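Local coordinates for protein putative poly(3-hydroxybutyrate) depolymerase LpqC (Bordetella parapertussis 12822, PDB 3D0K) that is a putative poly(3-hydroxybutyrate) depolymerase, probably an esterase of the alpha/beta-hydrolase type that cleaves ester bonds with a serine nucleophile, at residues Tyr70-Leu83 with Gly273-Asp286. Sequence-based numbering, arbitrary orientation.
With SO4 (sulfate ion), chain G.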
loop_
_atom_site.group_PDB
_atom_site.type_symbol
_atom_site.label_atom_id
_atom_site.label_comp_id
_atom_site.label_asym_id
_atom_site.label_seq_id
_atom_site.Cartn_x
_atom_site.Cartn_y
_atom_site.Cartn_z
ATOM N N TYR A 70 -0.209 -11.539 5.713
ATOM C CA TYR A 70 -0.993 -10.287 5.714
ATOM C C TYR A 70 -2.480 -10.497 5.398
ATOM O O TYR A 70 -3.373 -9.890 6.005
ATOM C CB TYR A 70 -0.366 -9.286 4.772
ATOM C CG TYR A 70 0.663 -8.494 5.497
ATOM C CD1 TYR A 70 0.303 -7.344 6.171
ATOM C CD2 TYR A 70 1.982 -8.946 5.612
ATOM C CE1 TYR A 70 1.256 -6.579 6.878
ATOM C CE2 TYR A 70 2.948 -8.225 6.346
ATOM C CZ TYR A 70 2.563 -7.024 6.971
ATOM O OH TYR A 70 3.470 -6.247 7.675
ATOM N N ARG A 71 -2.738 -11.399 4.459
ATOM C CA ARG A 71 -4.118 -11.753 4.118
ATOM C C ARG A 71 -4.810 -12.333 5.381
ATOM O O ARG A 71 -5.945 -11.992 5.694
ATOM C CB ARG A 71 -4.101 -12.748 2.949
ATOM C CG ARG A 71 -5.484 -13.375 2.578
ATOM C CD ARG A 71 -5.902 -14.623 3.426
ATOM N NE ARG A 71 -4.833 -15.615 3.589
ATOM C CZ ARG A 71 -4.351 -16.393 2.622
ATOM N NH1 ARG A 71 -3.382 -17.233 2.919
ATOM N NH2 ARG A 71 -4.849 -16.366 1.372
ATOM N N ASP A 72 -4.090 -13.164 6.124
ATOM C CA ASP A 72 -4.635 -13.785 7.372
ATOM C C ASP A 72 -4.966 -12.722 8.423
ATOM O O ASP A 72 -5.965 -12.849 9.168
ATOM C CB ASP A 72 -3.635 -14.773 7.975
ATOM C CG ASP A 72 -3.550 -16.112 7.199
ATOM O OD1 ASP A 72 -4.321 -16.350 6.260
ATOM O OD2 ASP A 72 -2.674 -16.925 7.547
ATOM N N PHE A 73 -4.116 -11.695 8.529
ATOM C CA PHE A 73 -4.352 -10.628 9.532
ATOM C C PHE A 73 -5.699 -9.948 9.338
ATOM O O PHE A 73 -6.289 -9.473 10.312
ATOM C CB PHE A 73 -3.311 -9.505 9.431
ATOM C CG PHE A 73 -1.909 -9.943 9.663
ATOM C CD1 PHE A 73 -1.618 -11.103 10.370
ATOM C CD2 PHE A 73 -0.852 -9.157 9.152
ATOM C CE1 PHE A 73 -0.260 -11.507 10.589
ATOM C CE2 PHE A 73 0.504 -9.528 9.368
ATOM C CZ PHE A 73 0.788 -10.725 10.076
ATOM N N TRP A 74 -6.173 -9.879 8.085
ATOM C CA TRP A 74 -7.427 -9.216 7.739
ATOM C C TRP A 74 -8.692 -10.093 7.785
ATOM O O TRP A 74 -9.793 -9.586 7.567
ATOM C CB TRP A 74 -7.318 -8.553 6.364
ATOM C CG TRP A 74 -6.512 -7.270 6.419
ATOM C CD1 TRP A 74 -5.122 -7.137 6.476
ATOM C CD2 TRP A 74 -7.050 -5.966 6.508
ATOM N NE1 TRP A 74 -4.777 -5.783 6.536
ATOM C CE2 TRP A 74 -5.947 -5.052 6.570
ATOM C CE3 TRP A 74 -8.372 -5.454 6.485
ATOM C CZ2 TRP A 74 -6.136 -3.664 6.629
ATOM C CZ3 TRP A 74 -8.556 -4.069 6.550
ATOM C CH2 TRP A 74 -7.431 -3.192 6.623
ATOM N N ILE A 75 -8.537 -11.392 8.035
ATOM C CA ILE A 75 -9.704 -12.290 8.124
ATOM C C ILE A 75 -10.814 -11.859 9.127
ATOM O O ILE A 75 -12.003 -11.795 8.762
ATOM C CB ILE A 75 -9.292 -13.769 8.275
ATOM C CG1 ILE A 75 -8.672 -14.272 6.930
ATOM C CG2 ILE A 75 -10.526 -14.653 8.669
ATOM C CD1 ILE A 75 -7.977 -15.666 7.091
ATOM N N PRO A 76 -10.456 -11.579 10.385
ATOM C CA PRO A 76 -11.539 -11.209 11.299
ATOM C C PRO A 76 -12.330 -9.968 10.859
ATOM O O PRO A 76 -13.559 -9.978 10.924
ATOM C CB PRO A 76 -10.804 -10.983 12.634
ATOM C CG PRO A 76 -9.516 -11.812 12.479
ATOM C CD PRO A 76 -9.135 -11.596 11.065
ATOM N N ALA A 77 -11.640 -8.935 10.375
ATOM C CA ALA A 77 -12.327 -7.751 9.832
ATOM C C ALA A 77 -13.179 -8.118 8.576
ATOM O O ALA A 77 -14.282 -7.586 8.401
ATOM C CB ALA A 77 -11.291 -6.606 9.516
ATOM N N ALA A 78 -12.664 -9.017 7.716
ATOM C CA ALA A 78 -13.384 -9.422 6.484
ATOM C C ALA A 78 -14.634 -10.167 6.872
ATOM O O ALA A 78 -15.684 -9.989 6.263
ATOM C CB ALA A 78 -12.507 -10.322 5.591
ATOM N N ASP A 79 -14.531 -11.010 7.893
ATOM C CA ASP A 79 -15.722 -11.794 8.329
ATOM C C ASP A 79 -16.789 -10.868 8.918
ATOM O O ASP A 79 -17.996 -11.074 8.694
ATOM C CB ASP A 79 -15.304 -12.791 9.400
ATOM C CG ASP A 79 -14.555 -13.973 8.825
ATOM O OD1 ASP A 79 -14.624 -14.203 7.600
ATOM O OD2 ASP A 79 -13.883 -14.685 9.603
ATOM N N ARG A 80 -16.356 -9.876 9.709
ATOM C CA ARG A 80 -17.298 -8.932 10.374
ATOM C C ARG A 80 -17.960 -7.972 9.345
ATOM O O ARG A 80 -19.184 -7.804 9.286
ATOM C CB ARG A 80 -16.548 -8.159 11.475
ATOM C CG ARG A 80 -17.394 -7.157 12.262
ATOM C CD ARG A 80 -16.936 -7.109 13.736
ATOM N NE ARG A 80 -17.376 -5.886 14.426
ATOM C CZ ARG A 80 -16.635 -4.779 14.554
ATOM N NH1 ARG A 80 -15.390 -4.717 14.076
ATOM N NH2 ARG A 80 -17.137 -3.734 15.189
ATOM N N HIS A 81 -17.139 -7.403 8.478
ATOM C CA HIS A 81 -17.594 -6.385 7.560
ATOM C C HIS A 81 -17.894 -6.851 6.160
ATOM O O HIS A 81 -18.352 -6.031 5.349
ATOM C CB HIS A 81 -16.596 -5.216 7.538
ATOM C CG HIS A 81 -16.366 -4.612 8.879
ATOM N ND1 HIS A 81 -17.331 -3.870 9.521
ATOM C CD2 HIS A 81 -15.304 -4.663 9.714
ATOM C CE1 HIS A 81 -16.871 -3.489 10.696
ATOM N NE2 HIS A 81 -15.636 -3.936 10.830
ATOM N N LYS A 82 -17.657 -8.146 5.868
ATOM C CA LYS A 82 -17.875 -8.724 4.511
ATOM C C LYS A 82 -16.986 -7.998 3.475
ATOM O O LYS A 82 -17.468 -7.395 2.541
ATOM C CB LYS A 82 -19.348 -8.702 4.124
ATOM C CG LYS A 82 -20.287 -9.372 5.170
ATOM C CD LYS A 82 -19.759 -10.731 5.545
ATOM C CE LYS A 82 -20.686 -11.417 6.567
ATOM N NZ LYS A 82 -19.863 -12.386 7.354
ATOM N N LEU A 83 -15.686 -8.081 3.677
ATOM C CA LEU A 83 -14.733 -7.455 2.786
ATOM C C LEU A 83 -14.069 -8.539 1.970
ATOM O O LEU A 83 -13.716 -9.575 2.530
ATOM C CB LEU A 83 -13.613 -6.809 3.620
ATOM C CG LEU A 83 -14.107 -5.962 4.811
ATOM C CD1 LEU A 83 -12.942 -5.561 5.701
ATOM C CD2 LEU A 83 -14.867 -4.743 4.267
ATOM N N GLY A 273 2.688 -5.356 11.883
ATOM C CA GLY A 273 1.760 -5.322 10.732
ATOM C C GLY A 273 0.384 -5.875 11.064
ATOM O O GLY A 273 -0.622 -5.357 10.559
ATOM N N GLN A 274 0.312 -6.914 11.893
ATOM C CA GLN A 274 -1.003 -7.439 12.304
ATOM C C GLN A 274 -1.789 -6.415 13.140
ATOM O O GLN A 274 -2.965 -6.202 12.888
ATOM C CB GLN A 274 -0.827 -8.703 13.144
ATOM C CG GLN A 274 -2.185 -9.285 13.519
ATOM C CD GLN A 274 -2.125 -10.704 13.974
ATOM O OE1 GLN A 274 -3.143 -11.413 13.938
ATOM N NE2 GLN A 274 -0.949 -11.146 14.411
ATOM N N ALA A 275 -1.154 -5.821 14.161
ATOM C CA ALA A 275 -1.834 -4.790 14.960
ATOM C C ALA A 275 -2.238 -3.610 14.062
ATOM O O ALA A 275 -3.312 -3.069 14.215
ATOM C CB ALA A 275 -0.941 -4.280 16.086
HETATM N N MSE A 276 -1.349 -3.189 13.159
HETATM C CA MSE A 276 -1.604 -2.012 12.354
HETATM C C MSE A 276 -2.738 -2.313 11.349
HETATM O O MSE A 276 -3.561 -1.434 11.056
HETATM C CB MSE A 276 -0.348 -1.511 11.630
HETATM C CG MSE A 276 0.790 -1.071 12.594
HETATM SE SE MSE A 276 0.265 0.606 13.584
HETATM C CE MSE A 276 0.629 1.817 12.078
ATOM N N SER A 277 -2.792 -3.554 10.862
ATOM C CA SER A 277 -3.919 -4.033 10.056
ATOM C C SER A 277 -5.267 -3.906 10.800
ATOM O O SER A 277 -6.247 -3.431 10.223
ATOM C CB SER A 277 -3.720 -5.492 9.587
ATOM O OG SER A 277 -2.621 -5.599 8.700
ATOM N N GLN A 278 -5.328 -4.353 12.044
ATOM C CA GLN A 278 -6.578 -4.341 12.789
ATOM C C GLN A 278 -6.997 -2.919 13.200
ATOM O O GLN A 278 -8.189 -2.592 13.265
ATOM C CB GLN A 278 -6.464 -5.285 13.994
ATOM C CG GLN A 278 -6.112 -6.716 13.586
ATOM C CD GLN A 278 -6.825 -7.759 14.410
ATOM O OE1 GLN A 278 -6.600 -7.889 15.622
ATOM N NE2 GLN A 278 -7.699 -8.537 13.748
ATOM N N VAL A 279 -6.009 -2.069 13.446
ATOM C CA VAL A 279 -6.274 -0.656 13.712
ATOM C C VAL A 279 -6.832 0.023 12.481
ATOM O O VAL A 279 -7.742 0.805 12.567
ATOM C CB VAL A 279 -5.004 0.026 14.217
ATOM C CG1 VAL A 279 -5.108 1.554 14.165
ATOM C CG2 VAL A 279 -4.656 -0.528 15.626
ATOM N N CYS A 280 -6.214 -0.232 11.330
ATOM C CA CYS A 280 -6.677 0.320 10.055
ATOM C C CYS A 280 -8.119 -0.077 9.704
ATOM O O CYS A 280 -8.895 0.756 9.227
ATOM C CB CYS A 280 -5.710 -0.079 8.926
ATOM S SG CYS A 280 -6.102 0.855 7.401
ATOM N N ALA A 281 -8.440 -1.352 9.941
ATOM C CA ALA A 281 -9.774 -1.909 9.741
ATOM C C ALA A 281 -10.754 -1.225 10.660
ATOM O O ALA A 281 -11.877 -0.942 10.249
ATOM C CB ALA A 281 -9.765 -3.376 10.001
ATOM N N SER A 282 -10.333 -0.987 11.910
ATOM C CA SER A 282 -11.183 -0.285 12.865
ATOM C C SER A 282 -11.473 1.157 12.411
ATOM O O SER A 282 -12.593 1.626 12.502
ATOM C CB SER A 282 -10.524 -0.263 14.271
ATOM O OG SER A 282 -11.387 0.386 15.214
ATOM N N LEU A 283 -10.454 1.857 11.929
ATOM C CA LEU A 283 -10.615 3.228 11.536
ATOM C C LEU A 283 -11.534 3.324 10.305
ATOM O O LEU A 283 -12.414 4.188 10.252
ATOM C CB LEU A 283 -9.241 3.854 11.240
ATOM C CG LEU A 283 -8.417 4.205 12.456
ATOM C CD1 LEU A 283 -6.946 4.393 11.986
ATOM C CD2 LEU A 283 -9.034 5.447 13.221
ATOM N N TRP A 284 -11.356 2.402 9.353
ATOM C CA TRP A 284 -12.088 2.411 8.096
ATOM C C TRP A 284 -13.498 1.880 8.245
ATOM O O TRP A 284 -14.437 2.391 7.633
ATOM C CB TRP A 284 -11.374 1.507 7.076
ATOM C CG TRP A 284 -10.235 2.143 6.364
ATOM C CD1 TRP A 284 -9.949 3.492 6.278
ATOM C CD2 TRP A 284 -9.261 1.469 5.583
ATOM N NE1 TRP A 284 -8.826 3.679 5.494
ATOM C CE2 TRP A 284 -8.391 2.454 5.045
ATOM C CE3 TRP A 284 -9.034 0.106 5.259
ATOM C CZ2 TRP A 284 -7.337 2.128 4.165
ATOM C CZ3 TRP A 284 -7.927 -0.212 4.435
ATOM C CH2 TRP A 284 -7.118 0.791 3.887
ATOM N N PHE A 285 -13.652 0.812 8.995
ATOM C CA PHE A 285 -14.948 0.147 8.996
ATOM C C PHE A 285 -15.746 0.250 10.262
ATOM O O PHE A 285 -16.953 0.111 10.213
ATOM C CB PHE A 285 -14.813 -1.288 8.530
ATOM C CG PHE A 285 -14.184 -1.389 7.179
ATOM C CD1 PHE A 285 -14.838 -0.887 6.043
ATOM C CD2 PHE A 285 -12.904 -1.892 7.047
ATOM C CE1 PHE A 285 -14.237 -0.931 4.797
ATOM C CE2 PHE A 285 -12.275 -1.948 5.782
ATOM C CZ PHE A 285 -12.942 -1.472 4.645
ATOM N N ASP A 286 -15.084 0.496 11.391
ATOM C CA ASP A 286 -15.806 0.881 12.625
ATOM C C ASP A 286 -15.843 2.388 12.877
ATOM O O ASP A 286 -16.511 2.847 13.815
ATOM C CB ASP A 286 -15.188 0.209 13.846
ATOM C CG ASP A 286 -15.408 -1.275 13.858
ATOM O OD1 ASP A 286 -16.259 -1.740 13.082
ATOM O OD2 ASP A 286 -14.773 -1.972 14.683
HETATM S S SO4 G . 6.943 -6.221 8.460
HETATM O O1 SO4 G . 6.285 -5.429 9.482
HETATM O O2 SO4 G . 8.160 -5.551 8.044
HETATM O O3 SO4 G . 7.255 -7.545 8.977
HETATM O O4 SO4 G . 6.014 -6.376 7.336
HETATM O O HOH W 1 -8.758 -8.325 10.903
HETATM O O HOH W 2 -5.711 -10.343 12.928
HETATM O O HOH W 3 -12.993 -3.464 12.534
#
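Phe73 swings CG to the side opposite its own carbonyl carbon while Gln274 sets CG opposite its backbone N (chi1 -177°), and the extended glutamine thereby lies across the phenyl face, its amide nearly parallel to the ring. Gln274 CB stands 3.7 Å from the Phe73 ring centroid. It is only 7° off the ring normal, a CH-pi contact. One water links Phe73 O to Gln274 OE1; a second accepts from Ala77 N and Gln278 NE2 while donating to Phe73 O, bridging the pair that a direct i to i+4 backbone bond would join. Beside Phe73, Tyr70 OH touches Gly273 CA and donates to O4 of a sulfate, probably a crystallisation component, at 2.6 Å, close to the probable Ser148-His271-Asp216 triad.

Deeper in, the Trp74 indole packs against helix 273-286. Ser277 O sits over one face, and the six-membered ring reaches Ala281 CB from CZ3 at 3.7 Å and Trp284 CZ3 from CH2. Ser277 OG donates to Gly273 O at 2.7 Å, approaching that oxygen from the opposite face to Ser277 N. Ala77 CB meets Ala281 CB, methyl to methyl, at 3.6 Å.

At the far end two CH-pi contacts follow: Phe285 CB lies 3.5 Å from the His81 ring centroid, and Leu83 CD2 lies over one face of the Phe285 ring. Arg80 NH1 bonds the syn lone pair of Asp286 OD2 at 2.9 Å, nearly within the guanidinium plane, forming a salt bridge.

Axes of 75-81 and 273-286 run 22° from parallel, 10.1 Å apart. With Trp74 and Phe285 resting on Val57, the pair forms one helical layer over the central sheet, as in the alpha-beta-alpha sandwich of alpha/beta-hydrolases.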